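Local structure of kojibiose phosphorylase (Gut metagenome, 6W0P) at residues H326-D329 with P330-I334; T421-F424 with Y425-H429; V558-K561 with T562-D565; D577-R581 with T582-K586. The protein belongs to glycoside hydrolase family 65, whose members join an N-terminal beta-sandwich domain to a central helical catalytic barrel and a small C-terminal beta domain. All blocks are in the same frame, centred on the assembly; numbering follows the deposited sequence.

Contact 1 of 4, residues H326-D329 with P330-I334; sequences HGFD and PTNTI
Asp329 swings its CG to the side opposite its backbone N (chi1 -170°), and Thr331 sets OG1 between its own N and carbonyl carbon (chi1 66°), which brings hydroxyl and carboxylate together across the bend 329-332. OD1 of Asp329 is gripped twice by the same residue: Thr331 N donates to it at 2.8 Å, and Thr331 OG1 donates to it at 2.7 Å. Both donors come from one face of the carboxylate, well above its plane, and the two bonds, with a salt bridge from Lys257 to OD2, restrain the carboxylate's rotation. The chain reverses through a backbone bond from Asn332 N to Asp329 O of 2.9 Å.

Asn332 crosses Asp329 at about a right angle. Its amide comes alongside the aspartate stem, ND2 lying 3.2 Å from Asp329 CB, with the amide and carboxylate planes 47° apart. The same ND2 lies at the edge of the Phe328 ring, near its plane, and is held by a hydrogen bond to Glu38. Besides its salt bridge, Lys257 makes hydrogen bonds to Thr331 OG1 and Asn332 OD1. The whole is a type I beta turn from Asp329 to Asn332, with Asp329 OD1 also accepting from the amide two residues on, as in an Asx turn, within the loop between helices 308-324 and 351-361.

Contact 2 of 4, residues T421-F424 with Y425-H429; sequences TGVF and YAIYH
Thr421 to His429 run as continuous alpha-helix, each carbonyl of 421-424 accepting from the amide four residues on. The bond from Tyr425 N to Thr421 O is 2.8 Å long. That from Tyr428 N to Phe424 O measures 3.0 Å and is almost straight at 177°. Phe424 and Tyr428, one turn apart, lie side by side and point the same way. The Phe424 ring leans along the helix, its CE1 meeting CB of Tyr428 at 4.0 Å in an oblique approach. The first torsion of Phe424 is unusual, chi1 142°, well off a staggered position, and this rotation sets one face of the Phe424 ring over Tyr425 CA. The following ring is led off elsewhere: Tyr425 carries CG opposite its backbone N (chi1 -171°), and its hydroxyl is bonded to the carbonyl of Leu596 while its ring meets Tyr597 edge-to-face.

Helix 418-434 belongs to the helical barrel of the family 65 catalytic domain, and its sides are shared out among neighbouring helices. Phe424 packs on Cys496 and Tyr499 of helix 487-504, Tyr428 makes an edge-to-face pair with the same Tyr499, Val423 and Ile427 press on Met447 of helix 437-458, and Ala426 touches Glu353 and Leu357 of helix 351-361. Val423 and Ile427 also make an apolar contact with each other, CG1 of Val423 lying 4.2 Å from CD1 of Ile427. The CB of Ala426 sits 3.5 Å from Gly422 O.

Contact 3 of 4, residues V558-K561 with T562-D565; sequences VDIK and TIKD
Thr562 folds back over Asp559, and its side chain can be followed outward from CB, which lies 3.5 Å from the carbonyl oxygen of Asp559. At CB the chain forks. One branch, OG1, takes the place between the backbone N and the carbonyl carbon (chi1 75°) and donates to Asp559 O at 2.8 Å, arriving in the carbonyl plane with a C=O...donor angle of 160°. The other, the CG2 methyl, turns to the stem of Asp559 and meets its CB at 4.0 Å. Val558 approaches the hydroxyl with its CG1 methyl.

Asp559 O is thus held twice by one residue, since Thr562 N also donates to it at 2.9 Å, from above the carbonyl plane. The carboxylate of Asp559 has separate partners: OD1 accepts from Lys561 N, while OD2 offers its syn lone pair to Lys561 NZ in a salt bridge of 3.3 Å. The lysine chain bends at its third and fourth torsions, which brings NZ to Asp559 OD2. One residue further on, Ile563 N bonds to Ile560 O, and CD1 of Ile563 rests at 4.4 Å from CG1 of Ile560; outside the segments, Ile563 packs on Met568 and Ile560 on Leu618. The arrangement is that of a short 3-10 turn at the protein surface, preceded by an Asx turn in which Asp559 OD1 accepts from Lys561 N.

Contact 4 of 4, residues D577-R581 with T582-K586; sequences DRIYR and TDIIK
This is a local, buried packing contact following the 3-10 segment 578-580, in the long loop between helices 522-534 and 590-596. Its apolar part is a meeting of two isoleucines: CD1 of Ile579 reaches CG2 of Ile584 at 4.0 Å, the two side chains crossing at about a right angle. Between them in sequence, Thr582 OG1 accepts from Ile584 N at 3.1 Å, an ST turn that bends the chain back, and makes a weak bond of 3.4 Å to Ile579 O. The Thr582 CG2 methyl lies 3.7 Å from Arg578 O.

Arg581, extended from CG to NE, brings NE to Asp577 OD2 at 2.8 Å, nearly in the guanidinium plane, in a salt bridge. The second subunit covers this flank: its Gln460 takes Arg581 NH1, and its Asp390 forms a salt bridge with Arg578, whose guanidinium also makes a cation-pi contact with Trp574 of its own chain. Lys480 binds the carbonyls of Tyr580 and Thr582, and Ile585 pairs its backbone with Arg616 and Leu618; the loop thus contacts both the second subunit and residues 616-618 after helix 603-613.

In the fold
From the N terminus, all four contacts follow in series, none nested or crossing, within the central catalytic domain. Contact 1 closes a turn between helices 308-324 and 351-361 and ties it to Glu38 and Lys257 from the earlier, N-terminal part of the chain. Contact 2, its centre about 17 Å from that of contact 1, lies within helix 418-434, without touching contact 1. Contacts 3 and 4 both shape the loop between helices 522-534 and 590-596, and these two touch: Val558 N is probably hydrogen-bonded to Asp583 OD1 at 3.0 Å, and Val558 and Ile563 pack on Ile584. Contact 4 also faces the second subunit, whereas contact 3 lies on the surface.

Contact 1 of 4, residues H326-D329 with P330-I334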
# COMPACT_ATOMS: atom_id res chain seq x y z
N HIS A 326 16.76 -21.85 -24.37
CA HIS A 326 17.52 -23.03 -24.85
C HIS A 326 19.00 -22.97 -24.44
O HIS A 326 19.78 -23.73 -25.01
CB HIS A 326 17.33 -23.20 -26.37
CG HIS A 326 17.95 -22.13 -27.20
ND1 HIS A 326 17.31 -20.94 -27.47
CD2 HIS A 326 19.14 -22.07 -27.84
CE1 HIS A 326 18.10 -20.20 -28.24
NE2 HIS A 326 19.23 -20.86 -28.48
N GLY A 327 19.36 -22.12 -23.47
CA GLY A 327 20.74 -22.02 -22.98
C GLY A 327 21.58 -21.10 -23.84
O GLY A 327 22.80 -21.31 -23.92
N PHE A 328 20.97 -20.11 -24.48
CA PHE A 328 21.71 -19.15 -25.34
C PHE A 328 22.61 -18.26 -24.47
O PHE A 328 23.68 -17.88 -24.95
CB PHE A 328 20.79 -18.26 -26.16
CG PHE A 328 21.54 -17.34 -27.09
CD1 PHE A 328 22.11 -17.83 -28.26
CD2 PHE A 328 21.68 -15.99 -26.79
CE1 PHE A 328 22.82 -17.00 -29.11
CE2 PHE A 328 22.41 -15.16 -27.63
CZ PHE A 328 22.96 -15.66 -28.79
N ASP A 329 22.18 -17.91 -23.26
CA ASP A 329 22.84 -16.85 -22.45
C ASP A 329 22.63 -17.06 -20.96
O ASP A 329 21.51 -16.96 -20.47
CB ASP A 329 22.30 -15.48 -22.84
CG ASP A 329 23.08 -14.30 -22.26
OD1 ASP A 329 23.82 -14.49 -21.27
OD2 ASP A 329 22.93 -13.19 -22.80
N PRO A 330 23.72 -17.23 -20.17
CA PRO A 330 23.62 -17.42 -18.72
C PRO A 330 23.25 -16.15 -17.94
O PRO A 330 23.25 -16.23 -16.70
CB PRO A 330 25.05 -17.86 -18.31
CG PRO A 330 25.95 -17.24 -19.36
CD PRO A 330 25.12 -17.22 -20.63
N THR A 331 22.99 -15.03 -18.63
CA THR A 331 22.39 -13.80 -18.05
C THR A 331 20.94 -13.65 -18.53
O THR A 331 20.36 -12.56 -18.32
CB THR A 331 23.26 -12.56 -18.35
OG1 THR A 331 23.26 -12.31 -19.76
CG2 THR A 331 24.69 -12.73 -17.88
N ASN A 332 20.36 -14.66 -19.15
CA ASN A 332 18.95 -14.62 -19.64
C ASN A 332 18.09 -15.42 -18.68
O ASN A 332 18.62 -16.32 -18.02
CB ASN A 332 18.78 -15.14 -21.07
CG ASN A 332 19.12 -14.12 -22.13
OD1 ASN A 332 19.28 -12.94 -21.84
ND2 ASN A 332 19.25 -14.57 -23.37
N THR A 333 16.80 -15.09 -18.60
CA THR A 333 15.83 -15.85 -17.78
C THR A 333 14.49 -15.91 -18.51
O THR A 333 14.33 -15.26 -19.55
CB THR A 333 15.70 -15.23 -16.38
OG1 THR A 333 14.95 -16.11 -15.54
CG2 THR A 333 15.00 -13.89 -16.42
N ILE A 334 13.57 -16.68 -17.95
CA ILE A 334 12.19 -16.86 -18.47
C ILE A 334 11.28 -15.83 -17.77
O ILE A 334 11.21 -15.86 -16.53
CB ILE A 334 11.74 -18.31 -18.21
CG1 ILE A 334 12.71 -19.31 -18.85
CG2 ILE A 334 10.31 -18.53 -18.66
CD1 ILE A 334 12.31 -20.75 -18.72
O HOH W 1 21.54 -12.54 -24.66

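Contact 2 of 4, residues T421-F424 with Y425-H429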
# COMPACT_ATOMS: atom_id res chain seq x y z
N THR A 421 14.56 -19.54 -1.22
CA THR A 421 14.51 -21.02 -1.09
C THR A 421 14.32 -21.64 -2.48
O THR A 421 14.85 -22.72 -2.71
CB THR A 421 13.51 -21.48 -0.04
OG1 THR A 421 12.19 -21.05 -0.38
CG2 THR A 421 13.90 -20.98 1.33
N GLY A 422 13.67 -20.95 -3.41
CA GLY A 422 13.51 -21.43 -4.80
C GLY A 422 14.83 -21.59 -5.54
O GLY A 422 15.01 -22.61 -6.25
N VAL A 423 15.73 -20.63 -5.40
CA VAL A 423 17.12 -20.77 -5.94
C VAL A 423 17.82 -21.92 -5.21
O VAL A 423 18.43 -22.74 -5.89
CB VAL A 423 17.91 -19.44 -5.92
CG1 VAL A 423 19.31 -19.61 -6.48
CG2 VAL A 423 17.17 -18.36 -6.72
N PHE A 424 17.70 -22.04 -3.88
CA PHE A 424 18.29 -23.19 -3.15
C PHE A 424 17.79 -24.50 -3.79
O PHE A 424 18.63 -25.34 -4.19
CB PHE A 424 17.97 -23.16 -1.66
CG PHE A 424 17.72 -24.55 -1.12
CD1 PHE A 424 18.73 -25.50 -1.12
CD2 PHE A 424 16.47 -24.92 -0.66
CE1 PHE A 424 18.49 -26.80 -0.71
CE2 PHE A 424 16.23 -26.21 -0.23
CZ PHE A 424 17.24 -27.15 -0.25
N TYR A 425 16.48 -24.65 -3.94
CA TYR A 425 15.86 -25.89 -4.48
C TYR A 425 16.32 -26.16 -5.92
O TYR A 425 16.50 -27.32 -6.24
CB TYR A 425 14.34 -25.83 -4.42
CG TYR A 425 13.69 -27.14 -4.77
CD1 TYR A 425 13.54 -28.12 -3.82
CD2 TYR A 425 13.25 -27.40 -6.06
CE1 TYR A 425 12.94 -29.33 -4.13
CE2 TYR A 425 12.66 -28.60 -6.39
CZ TYR A 425 12.51 -29.58 -5.42
OH TYR A 425 11.91 -30.77 -5.73
N ALA A 426 16.42 -25.14 -6.78
CA ALA A 426 16.95 -25.29 -8.16
C ALA A 426 18.37 -25.86 -8.10
O ALA A 426 18.63 -26.83 -8.84
CB ALA A 426 16.91 -23.98 -8.91
N ILE A 427 19.26 -25.32 -7.25
CA ILE A 427 20.66 -25.82 -7.13
C ILE A 427 20.59 -27.31 -6.77
O ILE A 427 21.22 -28.12 -7.51
CB ILE A 427 21.46 -25.00 -6.12
CG1 ILE A 427 21.78 -23.60 -6.65
CG2 ILE A 427 22.72 -25.73 -5.69
CD1 ILE A 427 22.13 -22.61 -5.56
N TYR A 428 19.85 -27.64 -5.72
CA TYR A 428 19.60 -29.02 -5.22
C TYR A 428 19.01 -29.92 -6.33
O TYR A 428 19.51 -31.03 -6.55
CB TYR A 428 18.67 -28.95 -4.02
CG TYR A 428 18.05 -30.26 -3.61
CD1 TYR A 428 18.77 -31.21 -2.89
CD2 TYR A 428 16.73 -30.55 -3.91
CE1 TYR A 428 18.20 -32.42 -2.52
CE2 TYR A 428 16.14 -31.75 -3.53
CZ TYR A 428 16.88 -32.68 -2.83
OH TYR A 428 16.25 -33.85 -2.47
N HIS A 429 17.98 -29.46 -7.03
CA HIS A 429 17.31 -30.24 -8.10
C HIS A 429 18.31 -30.50 -9.23
O HIS A 429 18.40 -31.63 -9.73
CB HIS A 429 16.02 -29.54 -8.54
CG HIS A 429 15.01 -30.44 -9.16
ND1 HIS A 429 13.81 -29.97 -9.65
CD2 HIS A 429 15.05 -31.76 -9.42
CE1 HIS A 429 13.13 -30.99 -10.16
NE2 HIS A 429 13.87 -32.10 -10.04

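Contact 3 of 4, residues V558-K561 with T562-D565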
# COMPACT_ATOMS: atom_id res chain seq x y z
N VAL A 558 -14.75 -20.77 5.63
CA VAL A 558 -15.65 -20.50 4.46
C VAL A 558 -15.54 -21.68 3.50
O VAL A 558 -14.41 -22.04 3.08
CB VAL A 558 -15.36 -19.17 3.73
CG1 VAL A 558 -16.33 -19.00 2.55
CG2 VAL A 558 -15.45 -17.95 4.64
N ASP A 559 -16.69 -22.26 3.18
CA ASP A 559 -16.81 -23.34 2.17
C ASP A 559 -16.77 -22.66 0.80
O ASP A 559 -17.68 -21.87 0.47
CB ASP A 559 -18.06 -24.18 2.42
CG ASP A 559 -18.27 -25.34 1.45
OD1 ASP A 559 -17.47 -25.48 0.48
OD2 ASP A 559 -19.24 -26.10 1.67
N ILE A 560 -15.72 -22.92 0.04
CA ILE A 560 -15.50 -22.32 -1.31
C ILE A 560 -16.74 -22.57 -2.21
O ILE A 560 -16.98 -21.73 -3.11
CB ILE A 560 -14.20 -22.86 -1.91
CG1 ILE A 560 -13.00 -22.25 -1.20
CG2 ILE A 560 -14.16 -22.61 -3.41
CD1 ILE A 560 -11.68 -22.81 -1.62
N LYS A 561 -17.48 -23.66 -1.99
CA LYS A 561 -18.67 -24.04 -2.80
C LYS A 561 -19.79 -23.00 -2.63
O LYS A 561 -20.67 -22.98 -3.50
CB LYS A 561 -19.14 -25.45 -2.45
CG LYS A 561 -18.15 -26.55 -2.83
CD LYS A 561 -18.68 -27.98 -2.69
CE LYS A 561 -18.73 -28.50 -1.26
NZ LYS A 561 -20.06 -28.28 -0.63
N THR A 562 -19.75 -22.15 -1.59
CA THR A 562 -20.80 -21.14 -1.30
C THR A 562 -20.44 -19.79 -1.95
O THR A 562 -21.26 -18.87 -1.90
CB THR A 562 -21.01 -20.93 0.21
OG1 THR A 562 -19.90 -20.18 0.69
CG2 THR A 562 -21.19 -22.24 0.96
N ILE A 563 -19.26 -19.67 -2.52
CA ILE A 563 -18.86 -18.43 -3.23
C ILE A 563 -19.58 -18.48 -4.58
O ILE A 563 -19.38 -19.45 -5.33
CB ILE A 563 -17.33 -18.30 -3.31
CG1 ILE A 563 -16.71 -18.18 -1.92
CG2 ILE A 563 -16.92 -17.14 -4.20
CD1 ILE A 563 -15.23 -18.49 -1.86
N LYS A 564 -20.42 -17.48 -4.85
CA LYS A 564 -21.18 -17.38 -6.12
C LYS A 564 -20.19 -16.99 -7.22
O LYS A 564 -19.06 -16.58 -6.89
CB LYS A 564 -22.34 -16.38 -5.99
CG LYS A 564 -23.30 -16.60 -4.83
CD LYS A 564 -23.82 -15.31 -4.17
CE LYS A 564 -23.93 -15.41 -2.65
NZ LYS A 564 -24.03 -14.07 -2.00
N ASP A 565 -20.59 -17.14 -8.48
CA ASP A 565 -19.76 -16.84 -9.67
C ASP A 565 -19.68 -15.33 -9.87
O ASP A 565 -18.63 -14.86 -10.32
CB ASP A 565 -20.31 -17.54 -10.91
CG ASP A 565 -20.09 -19.03 -10.86
OD1 ASP A 565 -20.81 -19.71 -10.09
OD2 ASP A 565 -19.17 -19.48 -11.55

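Contact 4 of 4, residues D577-R581 with T582-K586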
# COMPACT_ATOMS: atom_id res chain seq x y z
N ASP A 577 -9.32 -6.57 2.56
CA ASP A 577 -8.83 -7.37 3.73
C ASP A 577 -9.56 -8.72 3.83
O ASP A 577 -9.00 -9.64 4.47
CB ASP A 577 -8.95 -6.60 5.04
CG ASP A 577 -10.36 -6.57 5.58
OD1 ASP A 577 -11.15 -5.71 5.14
OD2 ASP A 577 -10.66 -7.40 6.46
N ARG A 578 -10.75 -8.86 3.27
CA ARG A 578 -11.64 -9.98 3.67
C ARG A 578 -11.02 -11.35 3.34
O ARG A 578 -11.15 -12.27 4.17
CB ARG A 578 -13.01 -9.83 3.04
CG ARG A 578 -13.95 -10.99 3.33
CD ARG A 578 -15.17 -10.72 2.51
NE ARG A 578 -16.12 -11.81 2.52
CZ ARG A 578 -17.23 -11.81 1.81
NH1 ARG A 578 -17.51 -10.77 1.04
NH2 ARG A 578 -18.07 -12.82 1.93
N ILE A 579 -10.39 -11.52 2.19
CA ILE A 579 -9.81 -12.84 1.80
C ILE A 579 -8.77 -13.32 2.83
O ILE A 579 -8.60 -14.53 2.95
CB ILE A 579 -9.23 -12.82 0.37
CG1 ILE A 579 -8.93 -14.25 -0.12
CG2 ILE A 579 -7.98 -11.93 0.30
CD1 ILE A 579 -10.12 -15.20 -0.09
N TYR A 580 -8.10 -12.44 3.56
CA TYR A 580 -6.98 -12.83 4.47
C TYR A 580 -7.50 -13.52 5.73
O TYR A 580 -6.73 -14.32 6.33
CB TYR A 580 -6.13 -11.63 4.85
CG TYR A 580 -5.34 -11.06 3.70
CD1 TYR A 580 -4.30 -11.78 3.13
CD2 TYR A 580 -5.58 -9.79 3.22
CE1 TYR A 580 -3.54 -11.26 2.10
CE2 TYR A 580 -4.83 -9.25 2.20
CZ TYR A 580 -3.81 -9.99 1.63
OH TYR A 580 -3.09 -9.48 0.59
N ARG A 581 -8.74 -13.24 6.13
CA ARG A 581 -9.22 -13.63 7.49
C ARG A 581 -10.20 -14.81 7.38
O ARG A 581 -11.13 -14.88 8.21
CB ARG A 581 -9.78 -12.41 8.24
CG ARG A 581 -10.85 -11.64 7.51
CD ARG A 581 -11.21 -10.37 8.27
NE ARG A 581 -12.16 -9.56 7.53
CZ ARG A 581 -13.50 -9.72 7.52
NH1 ARG A 581 -14.08 -10.68 8.22
NH2 ARG A 581 -14.25 -8.90 6.77
N THR A 582 -9.95 -15.71 6.42
CA THR A 582 -10.71 -16.98 6.22
C THR A 582 -9.70 -18.13 6.14
O THR A 582 -8.50 -17.89 6.35
CB THR A 582 -11.57 -16.97 4.95
OG1 THR A 582 -10.73 -17.09 3.80
CG2 THR A 582 -12.43 -15.73 4.81
N ASP A 583 -10.18 -19.33 5.81
CA ASP A 583 -9.34 -20.54 5.59
C ASP A 583 -9.39 -20.90 4.10
O ASP A 583 -9.22 -22.08 3.77
CB ASP A 583 -9.79 -21.64 6.54
CG ASP A 583 -11.13 -22.25 6.21
OD1 ASP A 583 -11.88 -21.64 5.40
OD2 ASP A 583 -11.40 -23.32 6.75
N ILE A 584 -9.65 -19.92 3.25
CA ILE A 584 -9.60 -20.06 1.77
C ILE A 584 -8.15 -19.82 1.36
O ILE A 584 -7.59 -18.79 1.77
CB ILE A 584 -10.55 -19.05 1.09
CG1 ILE A 584 -12.01 -19.22 1.52
CG2 ILE A 584 -10.40 -19.13 -0.41
CD1 ILE A 584 -12.84 -18.00 1.27
N ILE A 585 -7.61 -20.72 0.55
CA ILE A 585 -6.18 -20.76 0.13
C ILE A 585 -6.11 -20.49 -1.37
O ILE A 585 -6.97 -21.01 -2.15
CB ILE A 585 -5.58 -22.12 0.52
CG1 ILE A 585 -5.47 -22.26 2.04
CG2 ILE A 585 -4.24 -22.35 -0.14
CD1 ILE A 585 -5.48 -23.70 2.48
N LYS A 586 -5.14 -19.68 -1.78
CA LYS A 586 -4.98 -19.30 -3.19
C LYS A 586 -4.40 -20.48 -3.97
O LYS A 586 -4.88 -20.76 -5.06
CB LYS A 586 -4.11 -18.06 -3.29
CG LYS A 586 -3.91 -17.51 -4.70
CD LYS A 586 -2.96 -16.34 -4.66
CE LYS A 586 -2.50 -15.86 -6.01
NZ LYS A 586 -3.63 -15.17 -6.65